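Local atomic coordinates of ankyrin repeat-containing protein YAR1 (Saccharomyces cerevisiae, PDB entry 4BSZ), a protein that acts as a chaperone of the 40S ribosomal protein S3, which it holds through a stack of ankyrin repeats. Residues B[103-108]-B[139-144]; B[111-116]-B[147-152]; B[19-25]-B[58-64]. All coordinates share one frame. Residues are numbered along the deposited sequence.

How the interactions relate
All three contacts join neighbouring units of one ankyrin stack, two at inner-helix ends and one between outer helices. Interactions 1 and 3 link inner-helix ends two units apart, their centres about 17 Å from each other, and touch where K107 packs on A61 and G63; in each a side chain of the later unit donates to a carbonyl of the earlier helix end, weakly in interaction 1. Interaction 2 follows interaction 1 down helix 142-151, and the two touch through S103 and F148. All are partly buried, interaction 3 lying nearest the chain's centre (about 9 Å between centres, against 15 and 14 Å). Backbone carbonyls dominate the polar chemistry of interactions 1 and 3, whereas interaction 2 has a salt bridge beside aromatic packing.

Interaction 1: residues B[103-108]-B[139-144]; sequences SLNGKL and SGKEEV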
ATOM      1  N   SER B 103      -1.641 -35.804 -15.520  1.00 48.72           N
ATOM      2  CA  SER B 103      -1.321 -34.550 -14.839  1.00 48.48           C
ATOM      3  C   SER B 103      -2.132 -34.398 -13.565  1.00 48.61           C
ATOM      4  O   SER B 103      -1.610 -33.970 -12.548  1.00 48.65           O
ATOM      5  CB  SER B 103      -1.548 -33.366 -15.762  1.00 48.54           C
ATOM      6  OG  SER B 103      -0.908 -33.603 -17.001  1.00 48.79           O
ATOM      7  N   LEU B 104      -3.408 -34.762 -13.626  1.00 49.42           N
ATOM      8  CA  LEU B 104      -4.253 -34.781 -12.444  1.00 49.95           C
ATOM      9  C   LEU B 104      -3.653 -35.676 -11.352  1.00 50.23           C
ATOM     10  O   LEU B 104      -3.636 -35.321 -10.173  1.00 50.70           O
ATOM     11  CB  LEU B 104      -5.666 -35.245 -12.807  1.00 51.41           C
ATOM     12  CG  LEU B 104      -6.610 -35.354 -11.608  1.00 52.36           C
ATOM     13  CD1 LEU B 104      -7.920 -34.611 -11.838  1.00 53.21           C
ATOM     14  CD2 LEU B 104      -6.875 -36.805 -11.272  1.00 52.90           C
ATOM     15  N   ASN B 105      -3.140 -36.832 -11.750  1.00 58.87           N
ATOM     16  CA  ASN B 105      -2.590 -37.768 -10.782  1.00 59.51           C
ATOM     17  C   ASN B 105      -1.104 -37.575 -10.525  1.00 59.48           C
ATOM     18  O   ASN B 105      -0.486 -38.360  -9.809  1.00 60.29           O
ATOM     19  CB  ASN B 105      -2.895 -39.206 -11.196  1.00 61.29           C
ATOM     20  CG  ASN B 105      -4.375 -39.527 -11.112  1.00 61.80           C
ATOM     21  OD1 ASN B 105      -4.922 -39.702 -10.021  1.00 62.71           O
ATOM     22  ND2 ASN B 105      -5.033 -39.595 -12.263  1.00 61.52           N
ATOM     23  N   GLY B 106      -0.536 -36.526 -11.112  1.00 54.38           N
ATOM     24  CA  GLY B 106       0.841 -36.147 -10.850  1.00 54.55           C
ATOM     25  C   GLY B 106       1.886 -37.188 -11.190  1.00 55.11           C
ATOM     26  O   GLY B 106       2.872 -37.344 -10.472  1.00 55.95           O
ATOM     27  N   LYS B 107       1.676 -37.899 -12.292  1.00 53.79           N
ATOM     28  CA  LYS B 107       2.603 -38.925 -12.738  1.00 54.54           C
ATOM     29  C   LYS B 107       3.650 -38.334 -13.677  1.00 54.57           C
ATOM     30  O   LYS B 107       3.458 -38.323 -14.899  1.00 54.31           O
ATOM     31  CB  LYS B 107       1.834 -40.035 -13.441  1.00 51.03           C
ATOM     32  CG  LYS B 107       0.707 -40.598 -12.609  1.00 51.20           C
ATOM     33  CD  LYS B 107       1.214 -41.176 -11.294  1.00 52.33           C
ATOM     34  CE  LYS B 107       0.093 -41.890 -10.541  1.00 52.90           C
ATOM     35  NZ  LYS B 107       0.582 -42.642  -9.355  1.00 54.45           N
ATOM     36  N   LEU B 108       4.758 -37.860 -13.105  1.00 51.62           N
ATOM     37  CA  LEU B 108       5.793 -37.157 -13.867  1.00 51.93           C
ATOM     38  C   LEU B 108       6.479 -37.958 -14.984  1.00 52.83           C
ATOM     39  O   LEU B 108       6.677 -37.440 -16.083  1.00 52.82           O
ATOM     40  CB  LEU B 108       6.848 -36.582 -12.919  1.00 60.76           C
ATOM     41  CG  LEU B 108       7.862 -35.606 -13.526  1.00 61.17           C
ATOM     42  CD1 LEU B 108       7.144 -34.565 -14.370  1.00 60.02           C
ATOM     43  CD2 LEU B 108       8.685 -34.942 -12.428  1.00 61.93           C
ATOM     44  N   SER B 139      -4.558 -29.693  -9.048  1.00 57.45           N
ATOM     45  CA  SER B 139      -4.434 -30.817  -8.121  1.00 57.86           C
ATOM     46  C   SER B 139      -3.163 -30.758  -7.273  1.00 57.86           C
ATOM     47  O   SER B 139      -2.788 -31.752  -6.639  1.00 58.31           O
ATOM     48  CB  SER B 139      -4.475 -32.150  -8.875  1.00 73.09           C
ATOM     49  OG  SER B 139      -5.807 -32.538  -9.149  1.00 73.72           O
ATOM     50  N   GLY B 140      -2.497 -29.605  -7.274  1.00 57.19           N
ATOM     51  CA  GLY B 140      -1.302 -29.399  -6.472  1.00 57.46           C
ATOM     52  C   GLY B 140      -0.112 -30.263  -6.864  1.00 57.05           C
ATOM     53  O   GLY B 140       0.757 -30.559  -6.043  1.00 57.76           O
ATOM     54  N   LYS B 141      -0.070 -30.669  -8.128  1.00 63.80           N
ATOM     55  CA  LYS B 141       1.034 -31.471  -8.637  1.00 63.62           C
ATOM     56  C   LYS B 141       2.091 -30.546  -9.241  1.00 63.34           C
ATOM     57  O   LYS B 141       2.246 -30.445 -10.460  1.00 62.83           O
ATOM     58  CB  LYS B 141       0.534 -32.527  -9.637  1.00 50.70           C
ATOM     59  CG  LYS B 141      -0.507 -33.502  -9.045  1.00 51.19           C
ATOM     60  CD  LYS B 141      -0.094 -33.994  -7.648  1.00 52.29           C
ATOM     61  CE  LYS B 141      -0.711 -35.344  -7.267  1.00 53.04           C
ATOM     62  NZ  LYS B 141      -2.185 -35.296  -7.060  1.00 53.33           N
ATOM     63  N   GLU B 142       2.809 -29.874  -8.345  1.00 54.90           N
ATOM     64  CA  GLU B 142       3.792 -28.855  -8.685  1.00 54.93           C
ATOM     65  C   GLU B 142       4.969 -29.333  -9.535  1.00 55.08           C
ATOM     66  O   GLU B 142       5.523 -28.557 -10.307  1.00 55.02           O
ATOM     67  CB  GLU B 142       4.300 -28.190  -7.409  1.00 71.86           C
ATOM     68  CG  GLU B 142       3.245 -27.377  -6.664  1.00 71.98           C
ATOM     69  CD  GLU B 142       2.867 -26.078  -7.378  1.00 71.47           C
ATOM     70  OE1 GLU B 142       3.391 -25.811  -8.485  1.00 71.01           O
ATOM     71  OE2 GLU B 142       2.044 -25.315  -6.825  1.00 71.80           O
ATOM     72  N   GLU B 143       5.355 -30.601  -9.400  1.00 62.56           N
ATOM     73  CA  GLU B 143       6.446 -31.157 -10.204  1.00 63.04           C
ATOM     74  C   GLU B 143       6.078 -31.224 -11.684  1.00 62.33           C
ATOM     75  O   GLU B 143       6.860 -30.824 -12.545  1.00 62.68           O
ATOM     76  CB  GLU B 143       6.840 -32.538  -9.701  1.00126.54           C
ATOM     77  CG  GLU B 143       7.610 -32.515  -8.407  1.00127.91           C
ATOM     78  CD  GLU B 143       8.431 -33.766  -8.218  1.00129.37           C
ATOM     79  OE1 GLU B 143       7.968 -34.850  -8.638  1.00129.17           O
ATOM     80  OE2 GLU B 143       9.545 -33.661  -7.666  1.00130.92           O
ATOM     81  N   VAL B 144       4.880 -31.729 -11.967  1.00 54.10           N
ATOM     82  CA  VAL B 144       4.361 -31.774 -13.326  1.00 53.64           C
ATOM     83  C   VAL B 144       4.150 -30.369 -13.896  1.00 53.42           C
ATOM     84  O   VAL B 144       4.412 -30.108 -15.078  1.00 53.67           O
ATOM     85  CB  VAL B 144       3.041 -32.546 -13.378  1.00 48.91           C
ATOM     86  CG1 VAL B 144       2.502 -32.600 -14.804  1.00 48.74           C
ATOM     87  CG2 VAL B 144       3.247 -33.942 -12.833  1.00 49.34           C
TER
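S139, the first residue beyond helix 132-138, sets its CB 3.5 Å from the carbonyl O of L104, at the end of the preceding inner helix. G140 then turns the chain with positive phi as the C-prime residue of a Schellman motif, and G106 does the same for helix 98-104. The two segments thus repeat one another, as successive ankyrin units do where the inner helix gives way through a tight glycine turn to the outer helix. K141, at the N-cap position of helix 142-151, lays its aliphatic chain over this turn: its CG is 3.5 Å from the CA of G106, and NZ gives a weak hydrogen bond of 3.4 Å to L104 O. A CB on G106 would collide with that lysine. E142 lies out of reach of 103-108 and pairs instead with a basic side chain of ribosomal protein S3. The poorly ordered E143 has OE1 3.9 Å from L108 CD2, while V144 points toward 103-108, its CG2 3.8 Å from G106 CA and 4.2 Å from L108 CD1.

Interaction 2: residues B[111-116]-B[147-152]; sequences VKLLCD and YFLKKY
Two helical segments, 111-116 (with a wider pi-type turn at 113-116) and 147-151, run side by side in nearly the same direction, axes 11.9 Å apart at closest approach and crossing at -22°; Y152 is the first residue to leave helical phi/psi. K112 lies level with Y147 (CA to CA 8.2 Å) and C115 with K151 (8.8 Å). V111 points across, its CG1 3.8 Å from both Y147 CE2 and F148 CE1 (F148 chi1 m). K112, an extended mttt rotamer, rests CG over one face of the Y147 ring in a CH-pi contact, 4.1 Å from the centroid. C115 (chi1 m) also points across: its CB lies 3.2 Å from Y147 OH and 3.2 Å from Y152 OH (Y152 chi1 m), and its SG meets the F148 ring edge, 4.1 Å from CE1. D116 (chi1 m) ends the row: its OD1 accepts a hydrogen bond of 2.7 Å from Y147 OH and a very short one of 2.5 Å from K151 NZ (K151 chi1 t, chi2 p), the latter part of a salt bridge. Y147 (chi1 t) is a knob among V111, K112, C115 and D116. Such near-parallel packing is characteristic of outer helices of consecutive ankyrin repeats, here 108-117 and 142-151.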
ATOM      1  N   VAL B 111       4.355 -38.264 -17.990  1.00 52.18           N
ATOM      2  CA  VAL B 111       4.209 -36.963 -18.629  1.00 51.86           C
ATOM      3  C   VAL B 111       5.413 -36.604 -19.489  1.00 53.01           C
ATOM      4  O   VAL B 111       5.259 -36.155 -20.630  1.00 53.47           O
ATOM      5  CB  VAL B 111       3.936 -35.858 -17.594  1.00 50.55           C
ATOM      6  CG1 VAL B 111       4.013 -34.475 -18.240  1.00 50.55           C
ATOM      7  CG2 VAL B 111       2.572 -36.081 -16.932  1.00 49.74           C
ATOM      8  N   LYS B 112       6.612 -36.812 -18.956  1.00 64.45           N
ATOM      9  CA  LYS B 112       7.820 -36.590 -19.740  1.00 65.96           C
ATOM     10  C   LYS B 112       7.859 -37.525 -20.956  1.00 67.09           C
ATOM     11  O   LYS B 112       8.259 -37.124 -22.044  1.00 68.22           O
ATOM     12  CB  LYS B 112       9.068 -36.770 -18.884  1.00 78.57           C
ATOM     13  CG  LYS B 112       9.307 -35.651 -17.908  1.00 78.00           C
ATOM     14  CD  LYS B 112      10.638 -35.838 -17.212  1.00 79.52           C
ATOM     15  CE  LYS B 112      10.943 -34.684 -16.269  1.00 79.21           C
ATOM     16  NZ  LYS B 112      12.287 -34.834 -15.634  1.00 81.07           N
ATOM     17  N   LEU B 113       7.430 -38.766 -20.773  1.00 57.38           N
ATOM     18  CA  LEU B 113       7.385 -39.701 -21.882  1.00 58.51           C
ATOM     19  C   LEU B 113       6.414 -39.218 -22.956  1.00 58.19           C
ATOM     20  O   LEU B 113       6.755 -39.181 -24.134  1.00 59.62           O
ATOM     21  CB  LEU B 113       6.983 -41.086 -21.392  1.00 56.98           C
ATOM     22  CG  LEU B 113       7.034 -42.225 -22.405  1.00 58.37           C
ATOM     23  CD1 LEU B 113       8.426 -42.374 -22.995  1.00 60.56           C
ATOM     24  CD2 LEU B 113       6.616 -43.492 -21.714  1.00 58.24           C
ATOM     25  N   LEU B 114       5.209 -38.833 -22.545  1.00 61.91           N
ATOM     26  CA  LEU B 114       4.187 -38.360 -23.478  1.00 61.84           C
ATOM     27  C   LEU B 114       4.595 -37.102 -24.241  1.00 62.62           C
ATOM     28  O   LEU B 114       4.289 -36.953 -25.424  1.00 63.74           O
ATOM     29  CB  LEU B 114       2.869 -38.105 -22.741  1.00 53.61           C
ATOM     30  CG  LEU B 114       2.116 -39.345 -22.263  1.00 53.17           C
ATOM     31  CD1 LEU B 114       0.835 -38.974 -21.551  1.00 52.05           C
ATOM     32  CD2 LEU B 114       1.816 -40.216 -23.462  1.00 54.30           C
ATOM     33  N   CYS B 115       5.288 -36.195 -23.567  1.00 70.02           N
ATOM     34  CA  CYS B 115       5.569 -34.892 -24.156  1.00 70.71           C
ATOM     35  C   CYS B 115       6.923 -34.801 -24.856  1.00 72.64           C
ATOM     36  O   CYS B 115       7.054 -34.093 -25.851  1.00 73.98           O
ATOM     37  CB  CYS B 115       5.437 -33.801 -23.098  1.00 64.27           C
ATOM     38  SG  CYS B 115       3.794 -33.713 -22.354  1.00 62.54           S
ATOM     39  N   ASP B 116       7.921 -35.517 -24.342  1.00 63.65           N
ATOM     40  CA  ASP B 116       9.277 -35.451 -24.888  1.00 65.79           C
ATOM     41  C   ASP B 116       9.456 -36.361 -26.100  1.00 67.70           C
ATOM     42  O   ASP B 116       9.914 -35.921 -27.153  1.00 69.66           O
ATOM     43  CB  ASP B 116      10.327 -35.800 -23.825  1.00 83.61           C
ATOM     44  CG  ASP B 116      10.378 -34.789 -22.687  1.00 82.28           C
ATOM     45  OD1 ASP B 116      10.042 -33.607 -22.904  1.00 81.85           O
ATOM     46  OD2 ASP B 116      10.773 -35.174 -21.567  1.00 81.90           O
ATOM     47  N   TYR B 147       7.406 -28.647 -14.839  1.00 53.55           N
ATOM     48  CA  TYR B 147       7.907 -29.245 -16.076  1.00 54.30           C
ATOM     49  C   TYR B 147       7.258 -28.600 -17.296  1.00 54.29           C
ATOM     50  O   TYR B 147       7.933 -28.297 -18.282  1.00 55.41           O
ATOM     51  CB  TYR B 147       7.660 -30.756 -16.095  1.00 68.78           C
ATOM     52  CG  TYR B 147       7.757 -31.351 -17.481  1.00 69.44           C
ATOM     53  CD1 TYR B 147       8.991 -31.613 -18.063  1.00 70.94           C
ATOM     54  CD2 TYR B 147       6.616 -31.640 -18.214  1.00 68.85           C
ATOM     55  CE1 TYR B 147       9.082 -32.144 -19.330  1.00 71.83           C
ATOM     56  CE2 TYR B 147       6.696 -32.168 -19.483  1.00 69.69           C
ATOM     57  CZ  TYR B 147       7.930 -32.422 -20.038  1.00 71.17           C
ATOM     58  OH  TYR B 147       8.004 -32.960 -21.312  1.00 72.28           O
ATOM     59  N   PHE B 148       5.941 -28.411 -17.226  1.00 51.25           N
ATOM     60  CA  PHE B 148       5.195 -27.785 -18.307  1.00 51.53           C
ATOM     61  C   PHE B 148       5.713 -26.373 -18.585  1.00 52.32           C
ATOM     62  O   PHE B 148       5.934 -25.995 -19.733  1.00 53.44           O
ATOM     63  CB  PHE B 148       3.698 -27.735 -17.973  1.00 50.53           C
ATOM     64  CG  PHE B 148       2.964 -29.043 -18.188  1.00 50.15           C
ATOM     65  CD1 PHE B 148       3.364 -29.940 -19.164  1.00 50.73           C
ATOM     66  CD2 PHE B 148       1.856 -29.359 -17.414  1.00 49.43           C
ATOM     67  CE1 PHE B 148       2.678 -31.136 -19.352  1.00 50.48           C
ATOM     68  CE2 PHE B 148       1.169 -30.555 -17.597  1.00 49.24           C
ATOM     69  CZ  PHE B 148       1.579 -31.439 -18.562  1.00 49.70           C
ATOM     70  N   LEU B 149       5.920 -25.597 -17.531  1.00 56.28           N
ATOM     71  CA  LEU B 149       6.293 -24.197 -17.704  1.00 57.05           C
ATOM     72  C   LEU B 149       7.711 -23.992 -18.272  1.00 58.41           C
ATOM     73  O   LEU B 149       7.998 -22.941 -18.860  1.00 59.48           O
ATOM     74  CB  LEU B 149       6.079 -23.413 -16.399  1.00 52.01           C
ATOM     75  CG  LEU B 149       4.644 -23.420 -15.838  1.00 51.13           C
ATOM     76  CD1 LEU B 149       4.562 -22.652 -14.536  1.00 50.93           C
ATOM     77  CD2 LEU B 149       3.653 -22.861 -16.834  1.00 51.62           C
ATOM     78  N   LYS B 150       8.580 -24.994 -18.103  1.00 63.40           N
ATOM     79  CA  LYS B 150       9.922 -24.998 -18.701  1.00 65.05           C
ATOM     80  C   LYS B 150       9.852 -25.432 -20.150  1.00 66.06           C
ATOM     81  O   LYS B 150      10.393 -24.783 -21.036  1.00 67.66           O
ATOM     82  CB  LYS B 150      10.844 -25.970 -17.962  1.00 58.64           C
ATOM     83  CG  LYS B 150      11.464 -25.415 -16.696  1.00 58.71           C
ATOM     84  CD  LYS B 150      11.989 -26.524 -15.804  1.00 58.85           C
ATOM     85  CE  LYS B 150      12.716 -25.953 -14.598  1.00 59.43           C
ATOM     86  NZ  LYS B 150      13.309 -27.024 -13.748  1.00 60.11           N
ATOM     87  N   LYS B 151       9.186 -26.556 -20.367  1.00 65.00           N
ATOM     88  CA  LYS B 151       9.081 -27.172 -21.675  1.00 66.03           C
ATOM     89  C   LYS B 151       8.386 -26.276 -22.693  1.00 66.77           C
ATOM     90  O   LYS B 151       8.849 -26.133 -23.819  1.00 68.63           O
ATOM     91  CB  LYS B 151       8.314 -28.486 -21.555  1.00 58.27           C
ATOM     92  CG  LYS B 151       8.436 -29.385 -22.761  1.00 59.50           C
ATOM     93  CD  LYS B 151       9.868 -29.825 -22.951  1.00 61.14           C
ATOM     94  CE  LYS B 151       9.948 -30.769 -24.118  1.00 62.53           C
ATOM     95  NZ  LYS B 151       8.836 -31.748 -23.986  1.00 61.11           N
ATOM     96  N   TYR B 152       7.268 -25.678 -22.304  1.00 66.76           N
ATOM     97  CA  TYR B 152       6.480 -24.913 -23.257  1.00 67.72           C
ATOM     98  C   TYR B 152       6.436 -23.420 -22.949  1.00 68.05           C
ATOM     99  O   TYR B 152       6.677 -22.980 -21.818  1.00 67.05           O
ATOM    100  CB  TYR B 152       5.075 -25.491 -23.369  1.00 65.60           C
ATOM    101  CG  TYR B 152       5.064 -26.969 -23.724  1.00 65.41           C
ATOM    102  CD1 TYR B 152       5.206 -27.391 -25.042  1.00 67.09           C
ATOM    103  CD2 TYR B 152       4.919 -27.945 -22.735  1.00 63.81           C
ATOM    104  CE1 TYR B 152       5.197 -28.731 -25.365  1.00 67.06           C
ATOM    105  CE2 TYR B 152       4.905 -29.299 -23.056  1.00 63.79           C
ATOM    106  CZ  TYR B 152       5.048 -29.682 -24.369  1.00 65.36           C
ATOM    107  OH  TYR B 152       5.038 -31.024 -24.690  1.00 65.47           O
TER

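Interaction 3: residues B[19-25]-B[58-64]; sequences ILDARAG and MAAANGH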
ATOM      1  N   ILE B  19      -8.176 -53.059 -21.749  1.00 58.86           N
ATOM      2  CA  ILE B  19      -7.909 -51.821 -21.014  1.00 57.86           C
ATOM      3  C   ILE B  19      -7.952 -52.003 -19.498  1.00 58.49           C
ATOM      4  O   ILE B  19      -7.361 -51.211 -18.769  1.00 57.81           O
ATOM      5  CB  ILE B  19      -8.833 -50.642 -21.420  1.00 65.66           C
ATOM      6  CG1 ILE B  19     -10.149 -50.695 -20.654  1.00 67.52           C
ATOM      7  CG2 ILE B  19      -9.055 -50.590 -22.930  1.00 65.92           C
ATOM      8  CD1 ILE B  19     -10.786 -49.355 -20.517  1.00 67.78           C
ATOM      9  N   LEU B  20      -8.644 -53.029 -19.016  1.00 56.81           N
ATOM     10  CA  LEU B  20      -8.594 -53.346 -17.593  1.00 57.87           C
ATOM     11  C   LEU B  20      -7.184 -53.819 -17.232  1.00 57.18           C
ATOM     12  O   LEU B  20      -6.702 -53.597 -16.111  1.00 57.66           O
ATOM     13  CB  LEU B  20      -9.637 -54.409 -17.239  1.00 71.30           C
ATOM     14  CG  LEU B  20     -10.933 -53.923 -16.580  1.00 73.29           C
ATOM     15  CD1 LEU B  20     -11.672 -52.903 -17.441  1.00 73.03           C
ATOM     16  CD2 LEU B  20     -11.824 -55.102 -16.267  1.00 75.93           C
ATOM     17  N   ASP B  21      -6.530 -54.453 -18.209  1.00 56.46           N
ATOM     18  CA  ASP B  21      -5.160 -54.950 -18.077  1.00 56.20           C
ATOM     19  C   ASP B  21      -4.131 -53.843 -18.170  1.00 54.93           C
ATOM     20  O   ASP B  21      -3.073 -53.917 -17.550  1.00 55.32           O
ATOM     21  CB  ASP B  21      -4.854 -55.993 -19.148  1.00 78.90           C
ATOM     22  CG  ASP B  21      -5.411 -57.346 -18.809  1.00 80.56           C
ATOM     23  OD1 ASP B  21      -5.786 -57.558 -17.634  1.00 81.75           O
ATOM     24  OD2 ASP B  21      -5.462 -58.200 -19.719  1.00 80.95           O
ATOM     25  N   ALA B  22      -4.428 -52.833 -18.976  1.00 54.93           N
ATOM     26  CA  ALA B  22      -3.611 -51.628 -19.002  1.00 53.94           C
ATOM     27  C   ALA B  22      -3.721 -50.912 -17.653  1.00 54.40           C
ATOM     28  O   ALA B  22      -2.728 -50.432 -17.105  1.00 54.53           O
ATOM     29  CB  ALA B  22      -4.053 -50.715 -20.130  1.00 51.78           C
ATOM     30  N   ARG B  23      -4.940 -50.855 -17.126  1.00 60.42           N
ATOM     31  CA  ARG B  23      -5.202 -50.227 -15.842  1.00 61.37           C
ATOM     32  C   ARG B  23      -4.383 -50.910 -14.756  1.00 62.74           C
ATOM     33  O   ARG B  23      -3.617 -50.261 -14.036  1.00 63.16           O
ATOM     34  CB  ARG B  23      -6.693 -50.324 -15.522  1.00 56.11           C
ATOM     35  CG  ARG B  23      -7.158 -49.528 -14.318  1.00 57.43           C
ATOM     36  CD  ARG B  23      -8.675 -49.606 -14.206  1.00 59.01           C
ATOM     37  NE  ARG B  23      -9.195 -48.838 -13.079  1.00 60.73           N
ATOM     38  CZ  ARG B  23     -10.474 -48.525 -12.918  1.00 62.45           C
ATOM     39  NH1 ARG B  23     -11.374 -48.900 -13.817  1.00 62.73           N
ATOM     40  NH2 ARG B  23     -10.855 -47.826 -11.859  1.00 64.31           N
ATOM     41  N   ALA B  24      -4.542 -52.226 -14.659  1.00 60.15           N
ATOM     42  CA  ALA B  24      -3.833 -53.020 -13.670  1.00 61.88           C
ATOM     43  C   ALA B  24      -2.307 -52.908 -13.807  1.00 61.65           C
ATOM     44  O   ALA B  24      -1.577 -53.041 -12.819  1.00 63.40           O
ATOM     45  CB  ALA B  24      -4.266 -54.476 -13.769  1.00 60.05           C
ATOM     46  N   GLY B  25      -1.829 -52.673 -15.026  1.00 61.22           N
ATOM     47  CA  GLY B  25      -0.404 -52.690 -15.290  1.00 61.47           C
ATOM     48  C   GLY B  25       0.139 -54.062 -15.679  1.00 62.35           C
ATOM     49  O   GLY B  25       1.360 -54.259 -15.725  1.00 63.37           O
ATOM     50  N   MET B  58      -5.744 -45.313 -19.147  1.00 56.29           N
ATOM     51  CA  MET B  58      -5.683 -46.117 -17.935  1.00 57.22           C
ATOM     52  C   MET B  58      -4.262 -46.256 -17.392  1.00 57.11           C
ATOM     53  O   MET B  58      -4.013 -46.010 -16.212  1.00 58.03           O
ATOM     54  CB  MET B  58      -6.280 -47.493 -18.209  1.00 59.84           C
ATOM     55  CG  MET B  58      -7.660 -47.431 -18.831  1.00 60.53           C
ATOM     56  SD  MET B  58      -8.903 -46.948 -17.621  1.00 62.38           S
ATOM     57  CE  MET B  58     -10.161 -46.214 -18.666  1.00 63.08           C
ATOM     58  N   ALA B  59      -3.334 -46.647 -18.256  1.00 53.89           N
ATOM     59  CA  ALA B  59      -1.945 -46.817 -17.851  1.00 54.32           C
ATOM     60  C   ALA B  59      -1.332 -45.487 -17.407  1.00 54.37           C
ATOM     61  O   ALA B  59      -0.496 -45.450 -16.498  1.00 55.51           O
ATOM     62  CB  ALA B  59      -1.128 -47.439 -18.984  1.00 56.50           C
ATOM     63  N   ALA B  60      -1.758 -44.398 -18.044  1.00 53.13           N
ATOM     64  CA  ALA B  60      -1.183 -43.090 -17.770  1.00 53.22           C
ATOM     65  C   ALA B  60      -1.625 -42.557 -16.411  1.00 54.17           C
ATOM     66  O   ALA B  60      -0.830 -41.982 -15.662  1.00 55.15           O
ATOM     67  CB  ALA B  60      -1.541 -42.113 -18.873  1.00 49.41           C
ATOM     68  N   ALA B  61      -2.899 -42.756 -16.102  1.00 51.49           N
ATOM     69  CA  ALA B  61      -3.473 -42.288 -14.855  1.00 52.82           C
ATOM     70  C   ALA B  61      -2.854 -43.031 -13.671  1.00 54.46           C
ATOM     71  O   ALA B  61      -2.776 -42.505 -12.557  1.00 56.03           O
ATOM     72  CB  ALA B  61      -4.966 -42.485 -14.888  1.00 53.13           C
ATOM     73  N   ASN B  62      -2.396 -44.252 -13.930  1.00 64.82           N
ATOM     74  CA  ASN B  62      -1.867 -45.113 -12.880  1.00 66.68           C
ATOM     75  C   ASN B  62      -0.341 -45.182 -12.793  1.00 67.45           C
ATOM     76  O   ASN B  62       0.205 -45.946 -11.994  1.00 69.34           O
ATOM     77  CB  ASN B  62      -2.453 -46.511 -13.020  1.00 61.83           C
ATOM     78  CG  ASN B  62      -3.920 -46.556 -12.661  1.00 62.39           C
ATOM     79  OD1 ASN B  62      -4.462 -45.603 -12.099  1.00 63.06           O
ATOM     80  ND2 ASN B  62      -4.569 -47.679 -12.962  1.00 62.51           N
ATOM     81  N   GLY B  63       0.337 -44.393 -13.622  1.00 72.26           N
ATOM     82  CA  GLY B  63       1.776 -44.226 -13.529  1.00 73.52           C
ATOM     83  C   GLY B  63       2.610 -45.438 -13.896  1.00 74.19           C
ATOM     84  O   GLY B  63       3.779 -45.519 -13.517  1.00 76.20           O
ATOM     85  N   HIS B  64       2.011 -46.372 -14.636  1.00 60.17           N
ATOM     86  CA  HIS B  64       2.686 -47.578 -15.104  1.00 60.77           C
ATOM     87  C   HIS B  64       3.521 -47.292 -16.341  1.00 60.24           C
ATOM     88  O   HIS B  64       3.128 -47.630 -17.470  1.00 58.83           O
ATOM     89  CB  HIS B  64       1.660 -48.652 -15.438  1.00 59.32           C
ATOM     90  CG  HIS B  64       0.811 -49.057 -14.275  1.00 60.28           C
ATOM     91  ND1 HIS B  64       1.318 -49.209 -13.001  1.00 62.63           N
ATOM     92  CD2 HIS B  64      -0.512 -49.338 -14.190  1.00 59.70           C
ATOM     93  CE1 HIS B  64       0.344 -49.572 -12.186  1.00 63.38           C
ATOM     94  NE2 HIS B  64      -0.777 -49.653 -12.880  1.00 61.64           N
TER
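This is a helix-end contact between adjacent inner helices near the N-terminal side of the ankyrin stack, joining the last turn of helix 12-24 to helix 55-61 and the turn after it, which belong to the first ankyrin repeat. The backbones come close, with the CA atoms of R23 and M58 only 4.6 Å apart. M58 fills the space between the helices: its CB lies 3.8 Å from R23 CA and 4.4 Å from A22 CB, and its CE reaches 3.7 Å from I19 CD1. Alongside, A22 O sits 3.8 Å from A59 CA. At the helix end the carbonyl O of R23 takes two donors, N62 ND2 at 3.0 Å with good geometry and H64 NE2 at 3.1 Å in a weak, bent bond. H64, at the N-cap position of helix 65-78, turns one ring face to G25, whose CA makes a CH-pi contact 3.9 Å from the ring centroid; a CB at G25 would clash with H64 CD2. Both R23 and N62 also meet acidic side chains of ribosomal protein S3, R23 through its charged end and N62 through a hydrogen bond from ND2. N62 and R23 thus serve both the join between the helices and the surface that meets the client.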